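Local atomic coordinates of inosine-uridine nucleoside N-ribohydrolase (Xanthomonas oryzae pv. oryzae, PDB entry 4KL0), a protein that binds a calcium ion and probably hydrolyses the N-glycosyl bonds of nucleosides or related compounds. Residues 38-43 with 254-259; 237-242 with 312-317; 34-39 with 77-82; 227-232 with 318-323; 30-35 with 44-49. One frame throughout, in Å; residues are numbered along the deposited sequence.

Contact 1 (38-43 with 254-259). With CA (calcium ion), chain B.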
# COMPACT_ATOMS: atom_id res chain seq x y z
N LYS A 38 5.97 -4.61 8.31
CA LYS A 38 7.43 -4.56 8.14
C LYS A 38 7.89 -3.12 7.90
O LYS A 38 9.08 -2.81 7.94
CB LYS A 38 7.97 -5.54 7.08
CG LYS A 38 7.29 -5.58 5.71
CD LYS A 38 7.78 -4.47 4.76
CE LYS A 38 7.17 -4.65 3.32
NZ LYS A 38 7.63 -3.51 2.46
N ASP A 39 6.91 -2.24 7.71
CA ASP A 39 7.16 -0.79 7.58
C ASP A 39 5.81 -0.10 7.84
O ASP A 39 4.82 -0.79 8.07
CB ASP A 39 7.78 -0.45 6.22
CG ASP A 39 6.91 -0.83 5.01
OD1 ASP A 39 5.66 -0.87 5.10
OD2 ASP A 39 7.54 -1.09 3.94
N PRO A 40 5.72 1.24 7.81
CA PRO A 40 4.41 1.85 8.08
C PRO A 40 3.41 1.84 6.96
O PRO A 40 2.22 2.06 7.21
CB PRO A 40 4.75 3.34 8.35
CG PRO A 40 6.29 3.42 8.43
CD PRO A 40 6.80 2.24 7.66
N ASP A 41 3.87 1.59 5.73
CA ASP A 41 3.10 1.93 4.52
C ASP A 41 1.73 1.29 4.44
O ASP A 41 0.75 1.96 4.09
CB ASP A 41 3.85 1.40 3.33
CG ASP A 41 4.86 2.32 2.88
OD1 ASP A 41 5.94 2.42 3.56
OD2 ASP A 41 4.60 2.92 1.81
N ASP A 42 1.65 -0.02 4.66
CA ASP A 42 0.36 -0.68 4.48
C ASP A 42 -0.65 -0.16 5.46
O ASP A 42 -1.83 0.01 5.11
CB ASP A 42 0.52 -2.22 4.57
CG ASP A 42 1.50 -2.76 3.53
OD1 ASP A 42 1.00 -3.40 2.59
OD2 ASP A 42 2.76 -2.53 3.65
N VAL A 43 -0.21 0.07 6.71
CA VAL A 43 -1.17 0.54 7.72
C VAL A 43 -1.60 1.98 7.49
O VAL A 43 -2.77 2.30 7.75
CB VAL A 43 -0.65 0.27 9.12
CG1 VAL A 43 -1.55 0.98 10.18
CG2 VAL A 43 -0.65 -1.27 9.32
N ARG A 254 3.19 6.39 14.14
CA ARG A 254 4.29 7.25 14.48
C ARG A 254 5.44 6.45 15.11
O ARG A 254 6.59 6.65 14.76
CB ARG A 254 3.77 8.37 15.40
CG ARG A 254 4.89 9.38 15.82
CD ARG A 254 5.68 8.97 17.09
NE ARG A 254 4.87 8.34 18.14
CZ ARG A 254 4.12 9.01 19.00
NH1 ARG A 254 4.08 10.33 18.93
NH2 ARG A 254 3.39 8.36 19.91
N ASP A 255 5.11 5.52 16.01
CA ASP A 255 6.15 4.75 16.70
C ASP A 255 6.90 3.85 15.72
O ASP A 255 8.14 3.78 15.76
CB ASP A 255 5.58 3.92 17.85
CG ASP A 255 5.10 4.79 19.02
OD1 ASP A 255 5.38 6.02 19.01
OD2 ASP A 255 4.45 4.20 19.91
N VAL A 256 6.19 3.20 14.80
CA VAL A 256 6.94 2.35 13.85
C VAL A 256 7.85 3.18 12.92
O VAL A 256 9.00 2.79 12.61
CB VAL A 256 6.00 1.41 13.02
CG1 VAL A 256 5.32 0.51 13.92
CG2 VAL A 256 5.06 2.17 12.21
N GLN A 257 7.36 4.32 12.45
CA GLN A 257 8.20 5.11 11.57
C GLN A 257 9.39 5.67 12.35
O GLN A 257 10.54 5.63 11.90
CB GLN A 257 7.42 6.20 10.87
CG GLN A 257 8.33 7.12 10.08
CD GLN A 257 8.93 6.48 8.86
OE1 GLN A 257 8.32 6.48 7.78
NE2 GLN A 257 10.11 5.90 9.03
N LYS A 258 9.11 6.19 13.54
CA LYS A 258 10.21 6.81 14.27
C LYS A 258 11.24 5.73 14.66
O LYS A 258 12.43 5.97 14.49
CB LYS A 258 9.65 7.63 15.45
CG LYS A 258 10.69 8.38 16.24
CD LYS A 258 9.97 9.15 17.32
CE LYS A 258 10.99 9.73 18.26
NZ LYS A 258 10.29 10.23 19.48
N ASN A 259 10.81 4.57 15.13
CA ASN A 259 11.78 3.55 15.55
C ASN A 259 12.55 2.95 14.36
O ASN A 259 13.78 2.73 14.45
CB ASN A 259 11.16 2.53 16.51
CG ASN A 259 10.59 3.19 17.79
OD1 ASN A 259 11.20 4.13 18.36
ND2 ASN A 259 9.42 2.70 18.25
CA CA B . 3.45 -2.92 1.29
O HOH W 1 5.53 -4.25 0.49
O HOH W 2 5.38 -1.60 2.15
O HOH W 3 4.66 -1.76 -0.83

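Contact 2 (237-242 with 312-317)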
# COMPACT_ATOMS: atom_id res chain seq x y z
N ALA A 237 5.87 15.50 10.69
CA ALA A 237 4.67 16.10 11.24
C ALA A 237 3.45 15.30 10.82
O ALA A 237 2.41 15.34 11.54
CB ALA A 237 4.53 17.58 10.80
N PHE A 238 3.56 14.62 9.67
CA PHE A 238 2.48 13.71 9.21
C PHE A 238 2.17 12.67 10.29
O PHE A 238 1.00 12.50 10.67
CB PHE A 238 2.76 13.06 7.83
CG PHE A 238 1.76 11.96 7.46
CD1 PHE A 238 0.59 12.28 6.79
CD2 PHE A 238 2.01 10.64 7.82
CE1 PHE A 238 -0.33 11.29 6.47
CE2 PHE A 238 1.13 9.66 7.49
CZ PHE A 238 -0.07 9.99 6.81
N TYR A 239 3.21 12.03 10.83
CA TYR A 239 3.07 10.98 11.84
C TYR A 239 2.77 11.58 13.21
O TYR A 239 2.08 10.98 14.02
CB TYR A 239 4.35 10.14 11.92
CG TYR A 239 4.48 9.24 10.67
CD1 TYR A 239 3.79 8.05 10.62
CD2 TYR A 239 5.26 9.60 9.56
CE1 TYR A 239 3.85 7.23 9.54
CE2 TYR A 239 5.32 8.78 8.43
CZ TYR A 239 4.58 7.59 8.45
OH TYR A 239 4.59 6.71 7.42
N GLU A 240 3.33 12.77 13.49
CA GLU A 240 3.08 13.37 14.79
C GLU A 240 1.65 13.87 14.84
O GLU A 240 0.98 13.64 15.82
CB GLU A 240 4.08 14.49 15.14
CG GLU A 240 5.57 13.99 15.26
CD GLU A 240 5.90 13.19 16.51
OE1 GLU A 240 5.03 12.97 17.39
OE2 GLU A 240 7.06 12.74 16.64
N GLY A 241 1.18 14.43 13.73
CA GLY A 241 -0.23 14.82 13.57
C GLY A 241 -1.24 13.73 13.83
O GLY A 241 -2.29 13.95 14.44
N ILE A 242 -0.95 12.52 13.36
CA ILE A 242 -1.93 11.45 13.51
C ILE A 242 -1.86 10.76 14.86
O ILE A 242 -2.78 10.05 15.25
CB ILE A 242 -1.89 10.38 12.36
CG1 ILE A 242 -0.51 9.73 12.22
CG2 ILE A 242 -2.29 11.02 11.04
CD1 ILE A 242 -0.52 8.75 11.05
N THR A 312 12.79 15.73 7.03
CA THR A 312 11.69 16.34 6.26
C THR A 312 11.00 15.41 5.20
O THR A 312 9.93 15.76 4.66
CB THR A 312 12.19 17.63 5.51
OG1 THR A 312 13.01 17.28 4.40
CG2 THR A 312 12.99 18.51 6.46
N LYS A 313 11.57 14.24 4.89
CA LYS A 313 11.13 13.49 3.71
C LYS A 313 10.92 12.02 4.08
O LYS A 313 11.91 11.30 4.26
CB LYS A 313 12.22 13.52 2.64
CG LYS A 313 12.62 14.93 2.16
CD LYS A 313 13.41 14.85 0.84
CE LYS A 313 14.93 14.88 1.07
NZ LYS A 313 15.70 14.37 -0.12
N LEU A 314 9.66 11.57 4.15
CA LEU A 314 9.34 10.17 4.46
C LEU A 314 8.40 9.67 3.34
O LEU A 314 7.32 10.27 3.09
CB LEU A 314 8.66 10.04 5.83
CG LEU A 314 9.57 10.51 6.99
CD1 LEU A 314 8.69 10.73 8.20
CD2 LEU A 314 10.74 9.50 7.25
N ASN A 315 8.77 8.57 2.66
CA ASN A 315 7.96 8.11 1.53
C ASN A 315 6.69 7.32 1.91
O ASN A 315 6.72 6.51 2.87
CB ASN A 315 8.83 7.26 0.63
CG ASN A 315 9.97 8.05 0.05
OD1 ASN A 315 9.83 9.26 -0.22
ND2 ASN A 315 11.10 7.38 -0.17
N LEU A 316 5.58 7.60 1.22
CA LEU A 316 4.31 6.83 1.40
C LEU A 316 3.92 6.08 0.10
O LEU A 316 2.98 6.46 -0.63
CB LEU A 316 3.15 7.75 1.86
CG LEU A 316 3.30 8.29 3.28
CD1 LEU A 316 2.17 9.31 3.68
CD2 LEU A 316 3.49 7.12 4.28
N TYR A 317 4.57 4.97 -0.18
CA TYR A 317 4.38 4.34 -1.47
C TYR A 317 3.00 3.74 -1.60
O TYR A 317 2.32 3.92 -2.59
CB TYR A 317 5.38 3.18 -1.65
CG TYR A 317 6.82 3.56 -1.38
CD1 TYR A 317 7.58 4.17 -2.36
CD2 TYR A 317 7.41 3.26 -0.15
CE1 TYR A 317 8.92 4.51 -2.12
CE2 TYR A 317 8.73 3.61 0.11
CZ TYR A 317 9.47 4.23 -0.88
OH TYR A 317 10.80 4.55 -0.63
O HOH W 4 6.56 7.02 5.67

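Contact 3 (34-39 with 77-82). With CA (calcium ion), chain B.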
# COMPACT_ATOMS: atom_id res chain seq x y z
N THR A 34 -1.68 -7.22 0.53
CA THR A 34 -0.89 -6.35 1.43
C THR A 34 0.00 -7.14 2.39
O THR A 34 -0.20 -8.35 2.58
CB THR A 34 -1.88 -5.51 2.22
OG1 THR A 34 -1.23 -4.64 3.15
CG2 THR A 34 -2.85 -6.38 2.98
N ASP A 35 1.06 -6.50 2.90
CA ASP A 35 2.08 -7.17 3.74
C ASP A 35 2.44 -6.26 4.91
O ASP A 35 3.56 -5.78 5.01
CB ASP A 35 3.34 -7.54 2.92
CG ASP A 35 3.95 -6.33 2.17
OD1 ASP A 35 3.40 -5.20 2.26
OD2 ASP A 35 5.05 -6.53 1.55
N PRO A 36 1.50 -6.06 5.82
CA PRO A 36 1.71 -5.01 6.85
C PRO A 36 2.73 -5.39 7.94
O PRO A 36 3.08 -6.58 8.18
CB PRO A 36 0.32 -4.87 7.48
CG PRO A 36 -0.31 -6.28 7.35
CD PRO A 36 0.16 -6.68 5.92
N ASN A 37 3.16 -4.34 8.62
CA ASN A 37 4.04 -4.43 9.81
C ASN A 37 5.49 -4.83 9.53
O ASN A 37 6.17 -5.34 10.41
CB ASN A 37 3.42 -5.27 10.90
CG ASN A 37 3.94 -4.88 12.27
OD1 ASN A 37 4.06 -3.68 12.55
ND2 ASN A 37 4.26 -5.88 13.13
N LYS A 38 5.97 -4.61 8.31
CA LYS A 38 7.43 -4.56 8.14
C LYS A 38 7.89 -3.12 7.90
O LYS A 38 9.08 -2.81 7.94
CB LYS A 38 7.97 -5.54 7.08
CG LYS A 38 7.29 -5.58 5.71
CD LYS A 38 7.78 -4.47 4.76
CE LYS A 38 7.17 -4.65 3.32
NZ LYS A 38 7.63 -3.51 2.46
N ASP A 39 6.91 -2.24 7.71
CA ASP A 39 7.16 -0.79 7.58
C ASP A 39 5.81 -0.10 7.84
O ASP A 39 4.82 -0.79 8.07
CB ASP A 39 7.78 -0.45 6.22
CG ASP A 39 6.91 -0.83 5.01
OD1 ASP A 39 5.66 -0.87 5.10
OD2 ASP A 39 7.54 -1.09 3.94
N ALA A 77 -1.82 -10.93 9.15
CA ALA A 77 -3.24 -10.85 8.93
C ALA A 77 -3.97 -10.47 10.24
O ALA A 77 -4.89 -9.69 10.22
CB ALA A 77 -3.78 -12.21 8.40
N GLN A 78 -3.54 -11.04 11.35
CA GLN A 78 -4.08 -10.68 12.64
C GLN A 78 -3.82 -9.22 12.93
O GLN A 78 -4.70 -8.55 13.48
CB GLN A 78 -3.46 -11.53 13.73
CG GLN A 78 -3.95 -13.02 13.67
CD GLN A 78 -3.21 -13.86 14.67
OE1 GLN A 78 -3.07 -13.46 15.83
NE2 GLN A 78 -2.71 -15.02 14.25
N LEU A 79 -2.63 -8.71 12.60
CA LEU A 79 -2.43 -7.28 12.77
C LEU A 79 -3.34 -6.40 11.87
O LEU A 79 -3.86 -5.41 12.32
CB LEU A 79 -0.96 -6.94 12.54
CG LEU A 79 -0.56 -5.48 12.57
CD1 LEU A 79 0.82 -5.43 13.02
CD2 LEU A 79 -0.67 -4.86 11.15
N ALA A 80 -3.48 -6.76 10.60
CA ALA A 80 -4.35 -6.03 9.73
C ALA A 80 -5.76 -6.00 10.30
O ALA A 80 -6.39 -4.94 10.36
CB ALA A 80 -4.34 -6.57 8.30
N LYS A 81 -6.24 -7.16 10.73
CA LYS A 81 -7.60 -7.21 11.23
C LYS A 81 -7.74 -6.40 12.53
O LYS A 81 -8.73 -5.66 12.70
CB LYS A 81 -8.01 -8.68 11.37
CG LYS A 81 -9.42 -8.89 11.97
CD LYS A 81 -10.47 -8.46 10.99
CE LYS A 81 -11.86 -8.88 11.43
NZ LYS A 81 -12.82 -8.31 10.47
N GLY A 82 -6.73 -6.48 13.40
CA GLY A 82 -6.66 -5.59 14.56
C GLY A 82 -6.74 -4.10 14.24
O GLY A 82 -7.38 -3.32 14.97
CA CA B . 3.45 -2.92 1.29
O HOH W 1 5.53 -4.25 0.49
O HOH W 2 5.38 -1.60 2.15
O HOH W 3 4.66 -1.76 -0.83

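Contact 4 (227-232 with 318-323). With CA (calcium ion), chain B.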
# COMPACT_ATOMS: atom_id res chain seq x y z
N GLU A 227 9.62 6.29 -7.55
CA GLU A 227 9.88 7.70 -7.89
C GLU A 227 8.67 8.63 -7.69
O GLU A 227 8.83 9.85 -7.39
CB GLU A 227 10.43 7.79 -9.33
CG GLU A 227 11.85 7.20 -9.41
CD GLU A 227 11.86 5.69 -9.62
OE1 GLU A 227 10.77 5.09 -9.92
OE2 GLU A 227 12.97 5.09 -9.50
N ALA A 228 7.47 8.07 -7.84
CA ALA A 228 6.23 8.81 -7.61
C ALA A 228 6.16 9.19 -6.13
O ALA A 228 5.76 10.29 -5.78
CB ALA A 228 5.04 7.96 -8.00
N ALA A 229 6.54 8.26 -5.24
CA ALA A 229 6.51 8.60 -3.82
C ALA A 229 7.53 9.65 -3.37
O ALA A 229 7.24 10.48 -2.48
CB ALA A 229 6.65 7.35 -2.93
N TYR A 230 8.73 9.63 -3.97
CA TYR A 230 9.77 10.57 -3.58
C TYR A 230 9.24 11.99 -3.73
O TYR A 230 9.45 12.87 -2.88
CB TYR A 230 11.03 10.40 -4.47
CG TYR A 230 11.69 9.03 -4.41
CD1 TYR A 230 11.49 8.18 -3.35
CD2 TYR A 230 12.54 8.60 -5.43
CE1 TYR A 230 12.13 6.92 -3.30
CE2 TYR A 230 13.16 7.35 -5.39
CZ TYR A 230 12.95 6.52 -4.33
OH TYR A 230 13.61 5.30 -4.31
N LYS A 231 8.50 12.19 -4.81
CA LYS A 231 8.03 13.53 -5.08
C LYS A 231 7.01 14.04 -4.04
O LYS A 231 6.93 15.24 -3.74
CB LYS A 231 7.45 13.55 -6.47
CG LYS A 231 7.17 14.95 -6.99
CD LYS A 231 7.08 14.92 -8.49
CE LYS A 231 7.10 16.32 -9.07
NZ LYS A 231 6.23 16.30 -10.29
N ALA A 232 6.23 13.12 -3.48
CA ALA A 232 5.16 13.48 -2.54
C ALA A 232 5.49 13.07 -1.08
O ALA A 232 4.59 12.83 -0.26
CB ALA A 232 3.83 12.82 -3.00
N ASP A 318 2.59 3.02 -0.58
CA ASP A 318 1.34 2.31 -0.70
C ASP A 318 0.09 3.22 -0.64
O ASP A 318 -0.89 2.99 -1.38
CB ASP A 318 1.27 1.21 0.36
CG ASP A 318 2.27 0.10 0.12
OD1 ASP A 318 2.88 0.03 -0.96
OD2 ASP A 318 2.46 -0.77 0.99
N PRO A 319 0.10 4.25 0.22
CA PRO A 319 -1.07 5.13 0.21
C PRO A 319 -1.20 5.83 -1.13
O PRO A 319 -2.33 5.98 -1.59
CB PRO A 319 -0.69 6.17 1.25
CG PRO A 319 0.07 5.39 2.25
CD PRO A 319 0.94 4.46 1.41
N LEU A 320 -0.10 6.22 -1.75
CA LEU A 320 -0.21 6.84 -3.05
C LEU A 320 -0.76 5.87 -4.08
O LEU A 320 -1.45 6.28 -5.01
CB LEU A 320 1.15 7.36 -3.52
CG LEU A 320 1.55 8.62 -2.75
CD1 LEU A 320 3.08 8.90 -2.97
CD2 LEU A 320 0.74 9.83 -3.23
N THR A 321 -0.43 4.59 -3.97
CA THR A 321 -0.95 3.57 -4.91
C THR A 321 -2.47 3.50 -4.82
O THR A 321 -3.15 3.45 -5.83
CB THR A 321 -0.29 2.21 -4.60
OG1 THR A 321 1.12 2.37 -4.75
CG2 THR A 321 -0.76 1.13 -5.55
N LEU A 322 -2.97 3.49 -3.59
CA LEU A 322 -4.41 3.53 -3.39
C LEU A 322 -5.04 4.80 -3.98
O LEU A 322 -6.09 4.69 -4.69
CB LEU A 322 -4.74 3.36 -1.90
CG LEU A 322 -6.27 3.45 -1.65
CD1 LEU A 322 -6.96 2.30 -2.35
CD2 LEU A 322 -6.57 3.39 -0.17
N LEU A 323 -4.41 5.95 -3.77
CA LEU A 323 -4.92 7.20 -4.35
C LEU A 323 -4.91 7.08 -5.87
O LEU A 323 -5.84 7.56 -6.55
CB LEU A 323 -4.13 8.41 -3.86
CG LEU A 323 -4.24 8.70 -2.34
CD1 LEU A 323 -3.55 10.02 -2.01
CD2 LEU A 323 -5.71 8.82 -1.89
CA CA B . 3.45 -2.92 1.29
O HOH W 3 4.66 -1.76 -0.83
O HOH W 2 5.38 -1.60 2.15
O HOH W 1 5.53 -4.25 0.49

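Contact 5 (30-35 with 44-49). With CA (calcium ion), chain B.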
# COMPACT_ATOMS: atom_id res chain seq x y z
N THR A 30 -13.43 -3.00 -3.27
CA THR A 30 -11.96 -3.06 -3.43
C THR A 30 -11.39 -4.30 -2.81
O THR A 30 -11.73 -4.63 -1.67
CB THR A 30 -11.30 -1.80 -2.81
OG1 THR A 30 -11.73 -0.62 -3.51
CG2 THR A 30 -9.77 -1.89 -2.88
N LEU A 31 -10.51 -4.98 -3.56
CA LEU A 31 -9.76 -6.17 -3.09
C LEU A 31 -8.29 -5.71 -2.91
O LEU A 31 -7.68 -5.14 -3.88
CB LEU A 31 -9.78 -7.30 -4.13
CG LEU A 31 -11.18 -7.55 -4.70
CD1 LEU A 31 -11.09 -8.63 -5.82
CD2 LEU A 31 -12.13 -7.97 -3.62
N LEU A 32 -7.76 -5.90 -1.71
CA LEU A 32 -6.42 -5.39 -1.35
C LEU A 32 -5.49 -6.56 -1.03
O LEU A 32 -5.85 -7.50 -0.29
CB LEU A 32 -6.58 -4.45 -0.16
CG LEU A 32 -5.35 -3.75 0.37
CD1 LEU A 32 -4.78 -2.80 -0.73
CD2 LEU A 32 -5.66 -2.88 1.64
N PHE A 33 -4.26 -6.49 -1.56
CA PHE A 33 -3.23 -7.50 -1.35
C PHE A 33 -2.05 -6.80 -0.68
O PHE A 33 -1.56 -5.80 -1.21
CB PHE A 33 -2.80 -8.07 -2.72
CG PHE A 33 -3.94 -8.67 -3.47
CD1 PHE A 33 -4.16 -10.05 -3.43
CD2 PHE A 33 -4.76 -7.86 -4.23
CE1 PHE A 33 -5.29 -10.60 -4.12
CE2 PHE A 33 -5.88 -8.40 -4.92
CZ PHE A 33 -6.09 -9.81 -4.85
N THR A 34 -1.68 -7.22 0.53
CA THR A 34 -0.89 -6.35 1.43
C THR A 34 0.00 -7.14 2.39
O THR A 34 -0.20 -8.35 2.58
CB THR A 34 -1.88 -5.51 2.22
OG1 THR A 34 -1.23 -4.64 3.15
CG2 THR A 34 -2.85 -6.38 2.98
N ASP A 35 1.06 -6.50 2.90
CA ASP A 35 2.08 -7.17 3.74
C ASP A 35 2.44 -6.26 4.91
O ASP A 35 3.56 -5.78 5.01
CB ASP A 35 3.34 -7.54 2.92
CG ASP A 35 3.95 -6.33 2.17
OD1 ASP A 35 3.40 -5.20 2.26
OD2 ASP A 35 5.05 -6.53 1.55
N VAL A 44 -0.72 2.83 6.95
CA VAL A 44 -1.17 4.15 6.52
C VAL A 44 -2.24 3.99 5.43
O VAL A 44 -3.26 4.72 5.43
CB VAL A 44 0.00 5.03 5.98
CG1 VAL A 44 -0.57 6.43 5.60
CG2 VAL A 44 1.08 5.16 7.09
N THR A 45 -2.05 2.99 4.54
CA THR A 45 -3.04 2.78 3.48
C THR A 45 -4.39 2.36 4.08
O THR A 45 -5.45 2.82 3.61
CB THR A 45 -2.55 1.69 2.51
OG1 THR A 45 -1.24 2.02 2.08
CG2 THR A 45 -3.47 1.58 1.29
N TYR A 46 -4.39 1.49 5.10
CA TYR A 46 -5.65 1.05 5.70
C TYR A 46 -6.33 2.28 6.31
O TYR A 46 -7.58 2.44 6.25
CB TYR A 46 -5.42 0.04 6.84
CG TYR A 46 -4.65 -1.21 6.49
CD1 TYR A 46 -4.48 -1.61 5.16
CD2 TYR A 46 -4.07 -1.97 7.46
CE1 TYR A 46 -3.71 -2.74 4.84
CE2 TYR A 46 -3.35 -3.10 7.17
CZ TYR A 46 -3.16 -3.49 5.86
OH TYR A 46 -2.38 -4.59 5.63
N THR A 47 -5.50 3.16 6.93
CA THR A 47 -6.02 4.38 7.59
C THR A 47 -6.67 5.35 6.59
O THR A 47 -7.82 5.75 6.79
CB THR A 47 -4.93 5.07 8.38
OG1 THR A 47 -4.42 4.14 9.34
CG2 THR A 47 -5.46 6.27 9.16
N ILE A 48 -5.97 5.69 5.51
CA ILE A 48 -6.67 6.49 4.52
C ILE A 48 -7.84 5.80 3.84
O ILE A 48 -8.79 6.48 3.47
CB ILE A 48 -5.79 7.12 3.47
CG1 ILE A 48 -5.17 6.09 2.54
CG2 ILE A 48 -4.64 7.96 4.15
CD1 ILE A 48 -4.60 6.72 1.26
N ALA A 49 -7.80 4.47 3.70
CA ALA A 49 -8.95 3.74 3.16
C ALA A 49 -10.17 3.91 4.06
O ALA A 49 -11.29 3.95 3.55
CB ALA A 49 -8.66 2.26 2.96
CA CA B . 3.45 -2.92 1.29
O HOH W 1 5.53 -4.25 0.49
O HOH W 3 4.66 -1.76 -0.83
O HOH W 2 5.38 -1.60 2.15

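Contact 1 (38-43 with 254-259)
P40 meets helix 248-269 with the outer corner of its pyrrolidine ring, and all three touching side chains are buried. CB of P40 lies against the methyl CG2 of V256 at 4.0 Å. One atom further round the ring, CG of P40 sits 3.7 Å from OE1 of Q257 and also packs on that residue's CB. Q257 reaches this place because its CG is anti to the backbone N (chi1 173°) and the chain then bends at chi2, bringing OE1 beside P40 CG, the two side chains crossing at a slant. The backbones come close here, the CA atoms of P40 and Q257 being 6.1 Å apart. Y239 of helix 236-243 touches both residues and covers the same patch.

What positions P40 is the turn it belongs to. OD1 of D39 accepts a capping bond from D41 N at 3.1 Å, met 48° out of the carboxylate plane. The other oxygen, OD2, forms a salt bridge with K38 NZ (2.8 Å) and accepts from a water bound to calcium. One helical step beyond D41, D42 grips the metal with both carboxylate oxygens, OD2 at 2.5 Å and OD1 at 2.8 Å. An aspartate-rich loop after the first sheet strand, running into a helix and holding calcium, is the hallmark of the inosine-uridine nucleoside hydrolase family.

Contact 2 (237-242 with 312-317)
The loop that leads into helix 317-325, with L316 at its N-cap position, packs here against one flank of helix 236-243. Helix and loop lie among the helices packed around the central sheet, and every touching residue is buried. F238 and L316 approach from opposite directions. CD1 of L316 lies over one face of the phenyl ring, 4.1 Å from its centroid and 18° off the normal, a CH-pi contact displaced toward the CZ and CE2 rim. Next along the helix, Y239 has its CG anti to the carbonyl carbon (chi1 -72°), which sends the phenol toward the loop, across L314 and past L316. Its CD2 and CE2 touch the methyl CD1 of L314, 3.9 Å away in each case. Its OH reaches as far as L316, passing CD2 of that leucine at 3.4 Å. The two aromatic rings also meet each other, since CD2 of F238 sits over the centre of the Y239 ring, 3.7 Å above its plane.

A single water carries the polar link. It accepts from Y239 OH at 2.7 Å and donates to N315 O at 2.9 Å, so it joins helix and loop where their atoms do not bond directly. L314 packs on the ring carbons of the phenol and L316 CD2 on its hydroxyl end, while the buried hydroxyl and the N315 carbonyl are each satisfied through the water.

Contact 3 (34-39 with 77-82)
The carboxamide of N37 presents one face to L79. The methyl CD1 of the leucine stands almost straight above the amide carbon, 3.3 Å from N37 CG, with N37 CB at 3.4 Å and ND2 at 3.5 Å. The polar ends of the same amide have partners outside the two segments: OD1 bonds to the hydroxyl of Y252 and ND2 to the carbonyl of L114. These bonds fix the rotation of the group and keep its flat side against the leucine. The two side chains cross at about a right angle.

P36 is the neighbouring apolar surface. Its ring slides past L79 in the opposite direction, so that P36 CB meets the second leucine methyl, CD2, at 3.8 Å. The ring's CG touches A80 CB at 4.2 Å. With CG anti to the backbone N (chi1 175°), L79 extends from helix 70-86 and splits its two methyls between the asparagine and the proline. Just before the proline, D35 binds calcium through OD1 at 2.5 Å, and its OD2 accepts from a metal-bound water at 2.6 Å.

Helix 70-86 thus packs on P36 and N37, the two residues following the calcium ligand. Between the two segments the contact is packing; R76 of the same helix adds a hydrogen bond to P36 O. N37 is used in two ways: its polar atoms bond elsewhere, while its amide face and CB methylene both meet the leucine methyl in a close fit.

Contact 4 (227-232 with 318-323)
This is helix packing in the alpha/beta fold of the nucleoside hydrolases, between helix 317-325 and the short helix 226-231, which follows sheet strand 221-224, together with the residue just after it, A232. L320 is set against two alanine side chains, A229 and A232, and the backbone of A228 and A229. It brings a single methyl, CD1, to this surface. Its nearest approach is to the backbone, with A229 CA 3.5 Å from L320 CD1. The methyl also touches A229 CB at 3.9 Å and, three residues on, A232 CB at 4.0 Å. The carbonyl oxygen of A228 lies beside it as well. CG of L320 is anti to its carbonyl carbon (chi1 -73°), and the nearly extended chi2 of 165° then carries CD1 across to the alanines. Because these have nothing beyond CB, the two backbones come near each other, with 7.0 Å between the CA atoms of A229 and L320. F334 adds to the surroundings of the leucine.

The same helix carries a calcium ligand near its start: D318, two residues before L320, binds the ion through OD2 at 2.4 Å, while its other oxygen, OD1, accepts from a calcium-bound water at 2.5 Å.

Contact 5 (30-35 with 44-49)
Y46 and T34 approach from opposite directions, the phenol hydroxyl donating to T34 OG1 across 2.7 Å. The threonine oxygen lies at the edge of the tyrosine ring and near its plane. T34 places its two branches differently: OG1 is anti to the backbone N (chi1 179°), while CG2 falls between the N and the carbonyl carbon. That methyl is 3.2 Å from Y46 OH. The same OG1 bonds to D42 OD1, a calcium ligand. Since the tyrosine donates to OG1, the threonine's own hydrogen is probably directed at that carboxylate. Y46 holds CG anti to its carbonyl carbon, and the OH end of the side chain reaches T34.

Strand 28-34 and helix 41-54 are the first two elements of a beta-alpha-beta unit completed by strand 58-65, and Y46 spans the interface of helix and sheet. Further back along the strand, L32 turns at chi2 (64°), which brings CD2 obliquely against the ring, 3.7 Å from Y46 CE1 and 3.9 Å from CD1. F84 of helix 70-86 meets the tyrosine with ring planes about 40° apart, and P36 touches it as well.

How the contacts relate
Contacts 1, 3, 4 and 5 all include ligands of one calcium ion: D42 in contact 1, D35 in contacts 3 and 5, and D318 in contact 4, with the carbonyl of I151 completing the protein ligands. Although the centres of contacts 1 and 4 are about 16 Å apart, D41 OD2 reaches D318 N at 3.1 Å and ties the two metal-bearing helices together. Contacts 4 and 5 touch where P319 CG packs on V44 CG1 at 3.6 Å. Contact 2 carries no ligand, its L316 side chain being about 10 Å from the ion, but it adjoins contact 1 through the salt bridge of E240 OE1 with R254 NH1 at 3.2 Å.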